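Gamma-glutamyl-gamma-aminobutyrate hydrolase PuuD (Escherichia coli, PDB 6VTV) hydrolyses the gamma-glutamyl linkage of gamma-glutamyl-gamma-aminobutyrate, releasing 4-aminobutanoate and L-glutamate in the last step of putrescine breakdown. Local coordinates at residues 107-119 with 240-254. Numbering follows the deposited sequence.
Sequences ALERRIPIFAICR and LFEGFITACQHHIAE
A water molecule bridges R111 and H251. It donates to R111 O at 2.6 Å and is hydrogen-bonded to H251 ND1 at 2.8 Å. The H251 ring thus has one nitrogen tied, through the water, to the turn that follows helix 94-109. I112 CA lies over the centre of one face of this ring, in a CH-pi contact. I112 CG1 approaches NE2 of H251. P113 packs beside them, with CD 3.6 Å from H251 CG and CB against A247 CB and C248 SG. R111 NH2 and E254 OE1 are 4.4 Å apart, too far for a salt bridge, and E254 is poorly ordered; its OE2 pairs with R257.

Strand 114-117 belongs to the central sheet of the class I glutamine amidotransferase fold, between strands 68-71 and 220-223. Residues 240-254, the C-terminal part of helix 235-254, pack on one side of it, roughly antiparallel to the strand, at 154° between these segments. C118, the predicted nucleophile, follows directly at the N-cap of helix 119-127, as in the nucleophile elbow of this family.

F115, F241 and F244 form an aromatic cluster between strand and helix. With chi1 at -172°, the F115 ring swings away from its backbone N, edge toward F241. The edge of F115 meets the face of F241 in a T-shaped pair, planes at 90°, with F115 CE2 3.5 Å from F241 CE1. F115 CB sits over the centre of one F244 face, 3.6 Å from the centroid. C248 SG lies over the opposite face, nearer the rim, so F244 is sandwiched. P113 O approaches the F244 edge near the ring plane. L240 CB touches F115 CZ at 4.1 Å, and I117 CD1 reaches F241 CZ. Beyond the cluster, F241 also packs on Y70 and on A38 and A42 of helix 33-42.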
ATOM      1  N   ALA B 107     -14.639  -9.554   8.225  1.00 28.63           N
ATOM      2  CA  ALA B 107     -14.909 -10.257   6.976  1.00 30.34           C
ATOM      3  C   ALA B 107     -15.629 -11.579   7.210  1.00 33.26           C
ATOM      4  O   ALA B 107     -16.365 -12.045   6.333  1.00 34.26           O
ATOM      5  CB  ALA B 107     -13.609 -10.492   6.207  1.00 30.31           C
ATOM      6  N   LEU B 108     -15.431 -12.202   8.375  1.00 32.67           N
ATOM      7  CA  LEU B 108     -16.116 -13.459   8.649  1.00 31.90           C
ATOM      8  C   LEU B 108     -17.594 -13.237   8.927  1.00 35.18           C
ATOM      9  O   LEU B 108     -18.425 -14.083   8.571  1.00 37.06           O
ATOM     10  CB  LEU B 108     -15.450 -14.181   9.821  1.00 29.70           C
ATOM     11  CG  LEU B 108     -14.056 -14.750   9.549  1.00 28.59           C
ATOM     12  CD1 LEU B 108     -13.550 -15.537  10.748  1.00 28.28           C
ATOM     13  CD2 LEU B 108     -14.062 -15.617   8.299  1.00 26.64           C
ATOM     14  N   GLU B 109     -17.943 -12.109   9.546  1.00 32.25           N
ATOM     15  CA  GLU B 109     -19.346 -11.785   9.751  1.00 37.77           C
ATOM     16  C   GLU B 109     -20.012 -11.325   8.461  1.00 36.46           C
ATOM     17  O   GLU B 109     -21.175 -11.659   8.215  1.00 39.05           O
ATOM     18  CB  GLU B 109     -19.483 -10.712  10.833  1.00 42.95           C
ATOM     19  CG  GLU B 109     -20.885 -10.162  10.963  1.00 57.26           C
ATOM     20  CD  GLU B 109     -21.022  -9.213  12.129  1.00 68.30           C
ATOM     21  OE1 GLU B 109     -20.433  -9.495  13.196  1.00 71.27           O
ATOM     22  OE2 GLU B 109     -21.725  -8.194  11.988  1.00 73.61           O
ATOM     23  N   ARG B 110     -19.296 -10.568   7.630  1.00 35.76           N
ATOM     24  CA  ARG B 110     -19.827 -10.093   6.358  1.00 35.91           C
ATOM     25  C   ARG B 110     -19.689 -11.113   5.236  1.00 40.06           C
ATOM     26  O   ARG B 110     -20.098 -10.822   4.106  1.00 36.19           O
ATOM     27  CB  ARG B 110     -19.129  -8.790   5.953  1.00 35.10           C
ATOM     28  CG  ARG B 110     -19.194  -7.704   7.011  1.00 40.17           C
ATOM     29  CD  ARG B 110     -18.681  -6.376   6.486  1.00 42.69           C
ATOM     30  NE  ARG B 110     -18.864  -5.307   7.464  1.00 45.49           N
ATOM     31  CZ  ARG B 110     -19.294  -4.088   7.161  1.00 47.76           C
ATOM     32  NH1 ARG B 110     -19.589  -3.782   5.906  1.00 44.34           N
ATOM     33  NH2 ARG B 110     -19.433  -3.175   8.113  1.00 53.91           N
ATOM     34  N   ARG B 111     -19.120 -12.288   5.518  1.00 33.70           N
ATOM     35  CA  ARG B 111     -18.936 -13.351   4.527  1.00 35.28           C
ATOM     36  C   ARG B 111     -18.127 -12.859   3.327  1.00 33.83           C
ATOM     37  O   ARG B 111     -18.368 -13.257   2.184  1.00 33.04           O
ATOM     38  CB  ARG B 111     -20.281 -13.941   4.093  1.00 40.64           C
ATOM     39  CG  ARG B 111     -21.236 -14.162   5.260  1.00 46.07           C
ATOM     40  CD  ARG B 111     -22.319 -15.197   4.972  1.00 52.51           C
ATOM     41  NE  ARG B 111     -22.581 -15.376   3.548  1.00 56.69           N
ATOM     42  CZ  ARG B 111     -22.661 -16.560   2.950  1.00 55.17           C
ATOM     43  NH1 ARG B 111     -22.499 -17.673   3.653  1.00 54.48           N
ATOM     44  NH2 ARG B 111     -22.905 -16.634   1.648  1.00 54.87           N
ATOM     45  N   ILE B 112     -17.161 -11.990   3.590  1.00 30.41           N
ATOM     46  CA  ILE B 112     -16.242 -11.525   2.549  1.00 29.53           C
ATOM     47  C   ILE B 112     -15.151 -12.575   2.358  1.00 27.88           C
ATOM     48  O   ILE B 112     -14.583 -13.051   3.352  1.00 30.93           O
ATOM     49  CB  ILE B 112     -15.641 -10.174   2.929  1.00 31.76           C
ATOM     50  CG1 ILE B 112     -16.744  -9.132   3.130  1.00 33.75           C
ATOM     51  CG2 ILE B 112     -14.649  -9.708   1.872  1.00 29.12           C
ATOM     52  CD1 ILE B 112     -16.246  -7.830   3.716  1.00 32.46           C
ATOM     53  N   PRO B 113     -14.839 -12.961   1.121  1.00 28.29           N
ATOM     54  CA  PRO B 113     -13.805 -13.981   0.908  1.00 27.35           C
ATOM     55  C   PRO B 113     -12.455 -13.543   1.455  1.00 28.45           C
ATOM     56  O   PRO B 113     -12.079 -12.371   1.376  1.00 25.29           O
ATOM     57  CB  PRO B 113     -13.771 -14.138  -0.617  1.00 28.74           C
ATOM     58  CG  PRO B 113     -15.127 -13.706  -1.067  1.00 30.60           C
ATOM     59  CD  PRO B 113     -15.522 -12.597  -0.132  1.00 30.16           C
ATOM     60  N   ILE B 114     -11.728 -14.503   2.023  1.00 26.03           N
ATOM     61  CA  ILE B 114     -10.404 -14.274   2.586  1.00 24.45           C
ATOM     62  C   ILE B 114      -9.444 -15.303   2.010  1.00 24.73           C
ATOM     63  O   ILE B 114      -9.765 -16.494   1.936  1.00 23.46           O
ATOM     64  CB  ILE B 114     -10.408 -14.357   4.129  1.00 23.74           C
ATOM     65  CG1 ILE B 114     -11.486 -13.451   4.725  1.00 32.33           C
ATOM     66  CG2 ILE B 114      -9.038 -14.001   4.690  1.00 26.23           C
ATOM     67  CD1 ILE B 114     -11.643 -13.607   6.222  1.00 34.25           C
ATOM     68  N   PHE B 115      -8.263 -14.842   1.602  1.00 22.37           N
ATOM     69  CA  PHE B 115      -7.167 -15.719   1.211  1.00 22.06           C
ATOM     70  C   PHE B 115      -5.931 -15.299   1.991  1.00 23.53           C
ATOM     71  O   PHE B 115      -5.469 -14.161   1.861  1.00 25.24           O
ATOM     72  CB  PHE B 115      -6.904 -15.663  -0.295  1.00 22.03           C
ATOM     73  CG  PHE B 115      -5.907 -16.681  -0.771  1.00 29.64           C
ATOM     74  CD1 PHE B 115      -5.910 -17.966  -0.252  1.00 28.18           C
ATOM     75  CD2 PHE B 115      -4.970 -16.357  -1.739  1.00 32.75           C
ATOM     76  CE1 PHE B 115      -4.995 -18.907  -0.685  1.00 26.15           C
ATOM     77  CE2 PHE B 115      -4.053 -17.295  -2.178  1.00 35.62           C
ATOM     78  CZ  PHE B 115      -4.066 -18.572  -1.651  1.00 20.62           C
ATOM     79  N   ALA B 116      -5.404 -16.214   2.800  1.00 24.31           N
ATOM     80  CA  ALA B 116      -4.325 -15.923   3.730  1.00 24.64           C
ATOM     81  C   ALA B 116      -3.118 -16.800   3.426  1.00 26.27           C
ATOM     82  O   ALA B 116      -3.263 -17.988   3.122  1.00 23.98           O
ATOM     83  CB  ALA B 116      -4.787 -16.137   5.170  1.00 23.36           C
ATOM     84  N   ILE B 117      -1.927 -16.210   3.515  1.00 26.34           N
ATOM     85  CA  ILE B 117      -0.679 -16.871   3.151  1.00 26.36           C
ATOM     86  C   ILE B 117       0.281 -16.803   4.333  1.00 26.45           C
ATOM     87  O   ILE B 117       0.552 -15.715   4.856  1.00 21.91           O
ATOM     88  CB  ILE B 117      -0.044 -16.232   1.902  1.00 25.91           C
ATOM     89  CG1 ILE B 117      -0.917 -16.476   0.668  1.00 18.91           C
ATOM     90  CG2 ILE B 117       1.370 -16.768   1.684  1.00 21.15           C
ATOM     91  CD1 ILE B 117      -0.352 -15.885  -0.608  1.00 19.87           C
ATOM     92  N   CYS B 118       0.792 -17.969   4.743  1.00 27.17           N
ATOM     93  CA  CYS B 118       1.834 -18.102   5.759  1.00 27.02           C
ATOM     94  C   CYS B 118       1.437 -17.409   7.061  1.00 24.10           C
ATOM     95  O   CYS B 118       0.691 -17.979   7.863  1.00 24.89           O
ATOM     96  CB  CYS B 118       3.167 -17.557   5.233  1.00 30.34           C
ATOM     97  SG  CYS B 118       4.589 -17.869   6.312  1.00 35.04           S
ATOM     98  N   ARG B 119       1.928 -16.188   7.290  1.00 22.29           N
ATOM     99  CA  ARG B 119       1.508 -15.449   8.479  1.00 27.03           C
ATOM    100  C   ARG B 119       0.003 -15.229   8.486  1.00 26.63           C
ATOM    101  O   ARG B 119      -0.614 -15.183   9.557  1.00 23.49           O
ATOM    102  CB  ARG B 119       2.236 -14.107   8.564  1.00 26.01           C
ATOM    103  CG  ARG B 119       2.025 -13.385   9.888  1.00 25.71           C
ATOM    104  CD  ARG B 119       2.132 -11.883   9.715  1.00 30.14           C
ATOM    105  NE  ARG B 119       2.741 -11.246  10.876  1.00 34.18           N
ATOM    106  CZ  ARG B 119       2.056 -10.727  11.888  1.00 30.10           C
ATOM    107  NH1 ARG B 119       0.731 -10.768  11.886  1.00 29.19           N
ATOM    108  NH2 ARG B 119       2.696 -10.167  12.904  1.00 29.10           N
ATOM    109  N   LEU B 240      -5.306 -21.755  -6.882  1.00 25.78           N
ATOM    110  CA  LEU B 240      -5.683 -21.180  -5.593  1.00 26.46           C
ATOM    111  C   LEU B 240      -6.093 -19.721  -5.741  1.00 28.10           C
ATOM    112  O   LEU B 240      -7.131 -19.297  -5.218  1.00 27.18           O
ATOM    113  CB  LEU B 240      -4.528 -21.311  -4.602  1.00 27.19           C
ATOM    114  CG  LEU B 240      -4.180 -22.724  -4.140  1.00 32.93           C
ATOM    115  CD1 LEU B 240      -2.964 -22.699  -3.231  1.00 32.64           C
ATOM    116  CD2 LEU B 240      -5.367 -23.358  -3.435  1.00 33.21           C
ATOM    117  N   PHE B 241      -5.282 -18.933  -6.450  1.00 27.75           N
ATOM    118  CA  PHE B 241      -5.633 -17.537  -6.676  1.00 29.23           C
ATOM    119  C   PHE B 241      -6.845 -17.417  -7.593  1.00 32.23           C
ATOM    120  O   PHE B 241      -7.670 -16.513  -7.421  1.00 36.00           O
ATOM    121  CB  PHE B 241      -4.435 -16.781  -7.248  1.00 27.15           C
ATOM    122  CG  PHE B 241      -3.399 -16.425  -6.215  1.00 26.17           C
ATOM    123  CD1 PHE B 241      -3.581 -15.349  -5.357  1.00 24.66           C
ATOM    124  CD2 PHE B 241      -2.245 -17.181  -6.097  1.00 24.47           C
ATOM    125  CE1 PHE B 241      -2.624 -15.034  -4.407  1.00 23.76           C
ATOM    126  CE2 PHE B 241      -1.287 -16.873  -5.152  1.00 25.04           C
ATOM    127  CZ  PHE B 241      -1.476 -15.798  -4.304  1.00 24.47           C
ATOM    128  N   GLU B 242      -6.973 -18.316  -8.570  1.00 31.61           N
ATOM    129  CA  GLU B 242      -8.159 -18.300  -9.421  1.00 36.15           C
ATOM    130  C   GLU B 242      -9.418 -18.573  -8.608  1.00 34.99           C
ATOM    131  O   GLU B 242     -10.450 -17.920  -8.811  1.00 33.91           O
ATOM    132  CB  GLU B 242      -8.004 -19.310 -10.560  1.00 45.17           C
ATOM    133  CG  GLU B 242      -7.303 -18.759 -11.809  1.00 52.82           C
ATOM    134  CD  GLU B 242      -6.845 -19.881 -12.723  1.00 59.79           C
ATOM    135  OE1 GLU B 242      -6.110 -19.632 -13.707  1.00 61.88           O
ATOM    136  OE2 GLU B 242      -7.227 -21.033 -12.436  1.00 62.06           O
ATOM    137  N   GLY B 243      -9.336 -19.512  -7.662  1.00 31.24           N
ATOM    138  CA  GLY B 243     -10.490 -19.812  -6.832  1.00 31.05           C
ATOM    139  C   GLY B 243     -10.852 -18.680  -5.887  1.00 29.56           C
ATOM    140  O   GLY B 243     -12.032 -18.444  -5.612  1.00 30.66           O
ATOM    141  N   PHE B 244      -9.844 -17.970  -5.375  1.00 29.11           N
ATOM    142  CA  PHE B 244     -10.102 -16.808  -4.528  1.00 29.21           C
ATOM    143  C   PHE B 244     -10.849 -15.723  -5.297  1.00 33.70           C
ATOM    144  O   PHE B 244     -11.861 -15.191  -4.823  1.00 34.33           O
ATOM    145  CB  PHE B 244      -8.779 -16.273  -3.975  1.00 23.53           C
ATOM    146  CG  PHE B 244      -8.915 -14.992  -3.206  1.00 23.60           C
ATOM    147  CD1 PHE B 244      -9.903 -14.845  -2.249  1.00 25.56           C
ATOM    148  CD2 PHE B 244      -8.051 -13.936  -3.440  1.00 21.64           C
ATOM    149  CE1 PHE B 244     -10.029 -13.669  -1.539  1.00 23.12           C
ATOM    150  CE2 PHE B 244      -8.171 -12.756  -2.733  1.00 23.02           C
ATOM    151  CZ  PHE B 244      -9.163 -12.622  -1.781  1.00 21.91           C
ATOM    152  N   ILE B 245     -10.362 -15.382  -6.492  1.00 26.29           N
ATOM    153  CA  ILE B 245     -10.994 -14.326  -7.280  1.00 28.68           C
ATOM    154  C   ILE B 245     -12.399 -14.740  -7.703  1.00 32.64           C
ATOM    155  O   ILE B 245     -13.328 -13.922  -7.708  1.00 32.11           O
ATOM    156  CB  ILE B 245     -10.112 -13.968  -8.491  1.00 30.60           C
ATOM    157  CG1 ILE B 245      -8.787 -13.365  -8.022  1.00 34.26           C
ATOM    158  CG2 ILE B 245     -10.827 -12.993  -9.402  1.00 32.50           C
ATOM    159  CD1 ILE B 245      -8.954 -12.147  -7.134  1.00 35.30           C
ATOM    160  N   THR B 246     -12.579 -16.018  -8.055  1.00 30.68           N
ATOM    161  CA  THR B 246     -13.910 -16.521  -8.385  1.00 36.28           C
ATOM    162  C   THR B 246     -14.860 -16.373  -7.203  1.00 34.68           C
ATOM    163  O   THR B 246     -16.043 -16.056  -7.379  1.00 34.43           O
ATOM    164  CB  THR B 246     -13.825 -17.985  -8.817  1.00 38.04           C
ATOM    165  OG1 THR B 246     -13.001 -18.098  -9.984  1.00 35.72           O
ATOM    166  CG2 THR B 246     -15.213 -18.541  -9.126  1.00 36.80           C
ATOM    167  N   ALA B 247     -14.356 -16.600  -5.988  1.00 30.45           N
ATOM    168  CA  ALA B 247     -15.177 -16.422  -4.796  1.00 37.45           C
ATOM    169  C   ALA B 247     -15.560 -14.961  -4.604  1.00 35.70           C
ATOM    170  O   ALA B 247     -16.694 -14.654  -4.219  1.00 35.79           O
ATOM    171  CB  ALA B 247     -14.434 -16.945  -3.568  1.00 37.06           C
ATOM    172  N   CYS B 248     -14.626 -14.045  -4.867  1.00 32.90           N
ATOM    173  CA  CYS B 248     -14.941 -12.624  -4.775  1.00 33.85           C
ATOM    174  C   CYS B 248     -15.971 -12.222  -5.822  1.00 37.13           C
ATOM    175  O   CYS B 248     -16.868 -11.418  -5.540  1.00 36.65           O
ATOM    176  CB  CYS B 248     -13.665 -11.796  -4.916  1.00 30.32           C
ATOM    177  SG  CYS B 248     -12.381 -12.238  -3.721  1.00 27.07           S
ATOM    178  N   GLN B 249     -15.861 -12.771  -7.035  1.00 33.36           N
ATOM    179  CA  GLN B 249     -16.902 -12.561  -8.036  1.00 36.16           C
ATOM    180  C   GLN B 249     -18.245 -13.076  -7.542  1.00 41.06           C
ATOM    181  O   GLN B 249     -19.275 -12.413  -7.709  1.00 39.59           O
ATOM    182  CB  GLN B 249     -16.525 -13.251  -9.344  1.00 40.41           C
ATOM    183  CG  GLN B 249     -15.402 -12.582 -10.106  1.00 43.10           C
ATOM    184  CD  GLN B 249     -14.989 -13.376 -11.327  1.00 52.57           C
ATOM    185  OE1 GLN B 249     -14.371 -14.434 -11.216  1.00 53.70           O
ATOM    186  NE2 GLN B 249     -15.336 -12.869 -12.505  1.00 57.18           N
ATOM    187  N   HIS B 250     -18.252 -14.264  -6.934  1.00 43.85           N
ATOM    188  CA  HIS B 250     -19.483 -14.797  -6.363  1.00 47.48           C
ATOM    189  C   HIS B 250     -19.983 -13.915  -5.227  1.00 44.76           C
ATOM    190  O   HIS B 250     -21.192 -13.703  -5.081  1.00 46.07           O
ATOM    191  CB  HIS B 250     -19.253 -16.228  -5.878  1.00 52.19           C
ATOM    192  CG  HIS B 250     -20.514 -16.981  -5.589  1.00 59.57           C
ATOM    193  ND1 HIS B 250     -21.509 -17.154  -6.525  1.00 64.37           N
ATOM    194  CD2 HIS B 250     -20.937 -17.613  -4.469  1.00 61.04           C
ATOM    195  CE1 HIS B 250     -22.494 -17.856  -5.994  1.00 66.54           C
ATOM    196  NE2 HIS B 250     -22.172 -18.149  -4.747  1.00 64.32           N
ATOM    197  N   HIS B 251     -19.063 -13.381  -4.419  1.00 41.30           N
ATOM    198  CA  HIS B 251     -19.454 -12.469  -3.349  1.00 38.60           C
ATOM    199  C   HIS B 251     -20.102 -11.210  -3.910  1.00 40.80           C
ATOM    200  O   HIS B 251     -21.061 -10.685  -3.330  1.00 44.06           O
ATOM    201  CB  HIS B 251     -18.239 -12.113  -2.494  1.00 36.18           C
ATOM    202  CG  HIS B 251     -18.506 -11.048  -1.477  1.00 38.11           C
ATOM    203  ND1 HIS B 251     -19.495 -11.160  -0.523  1.00 40.06           N
ATOM    204  CD2 HIS B 251     -17.914  -9.849  -1.265  1.00 37.71           C
ATOM    205  CE1 HIS B 251     -19.499 -10.077   0.234  1.00 39.84           C
ATOM    206  NE2 HIS B 251     -18.549  -9.266  -0.196  1.00 39.14           N
ATOM    207  N   ILE B 252     -19.593 -10.710  -5.037  1.00 33.30           N
ATOM    208  CA  ILE B 252     -20.213  -9.562  -5.694  1.00 33.22           C
ATOM    209  C   ILE B 252     -21.609  -9.927  -6.182  1.00 39.49           C
ATOM    210  O   ILE B 252     -22.570  -9.172  -5.997  1.00 44.46           O
ATOM    211  CB  ILE B 252     -19.326  -9.058  -6.846  1.00 32.04           C
ATOM    212  CG1 ILE B 252     -18.012  -8.495  -6.302  1.00 33.77           C
ATOM    213  CG2 ILE B 252     -20.061  -8.010  -7.673  1.00 33.00           C
ATOM    214  CD1 ILE B 252     -17.030  -8.100  -7.379  1.00 31.88           C
ATOM    215  N   ALA B 253     -21.738 -11.096  -6.815  1.00 41.29           N
ATOM    216  CA  ALA B 253     -23.049 -11.549  -7.268  1.00 49.06           C
ATOM    217  C   ALA B 253     -23.972 -11.828  -6.089  1.00 54.48           C
ATOM    218  O   ALA B 253     -25.171 -11.529  -6.145  1.00 58.89           O
ATOM    219  CB  ALA B 253     -22.902 -12.791  -8.145  1.00 48.01           C
ATOM    220  N   GLU B 254     -23.432 -12.400  -5.007  1.00 54.89           N
ATOM    221  CA  GLU B 254     -24.246 -12.655  -3.822  1.00 63.89           C
ATOM    222  C   GLU B 254     -24.660 -11.362  -3.133  1.00 69.97           C
ATOM    223  O   GLU B 254     -25.688 -11.331  -2.446  1.00 77.11           O
ATOM    224  CB  GLU B 254     -23.493 -13.555  -2.842  1.00 58.56           C
ATOM    225  CG  GLU B 254     -23.430 -15.015  -3.255  1.00 59.26           C
ATOM    226  CD  GLU B 254     -24.756 -15.725  -3.076  1.00 73.02           C
ATOM    227  OE1 GLU B 254     -25.276 -15.742  -1.940  1.00 79.38           O
ATOM    228  OE2 GLU B 254     -25.280 -16.265  -4.073  1.00 77.83           O
TER
HETATM  229  O   HOH W   1     -20.259 -13.612   0.480  1.00 43.37           O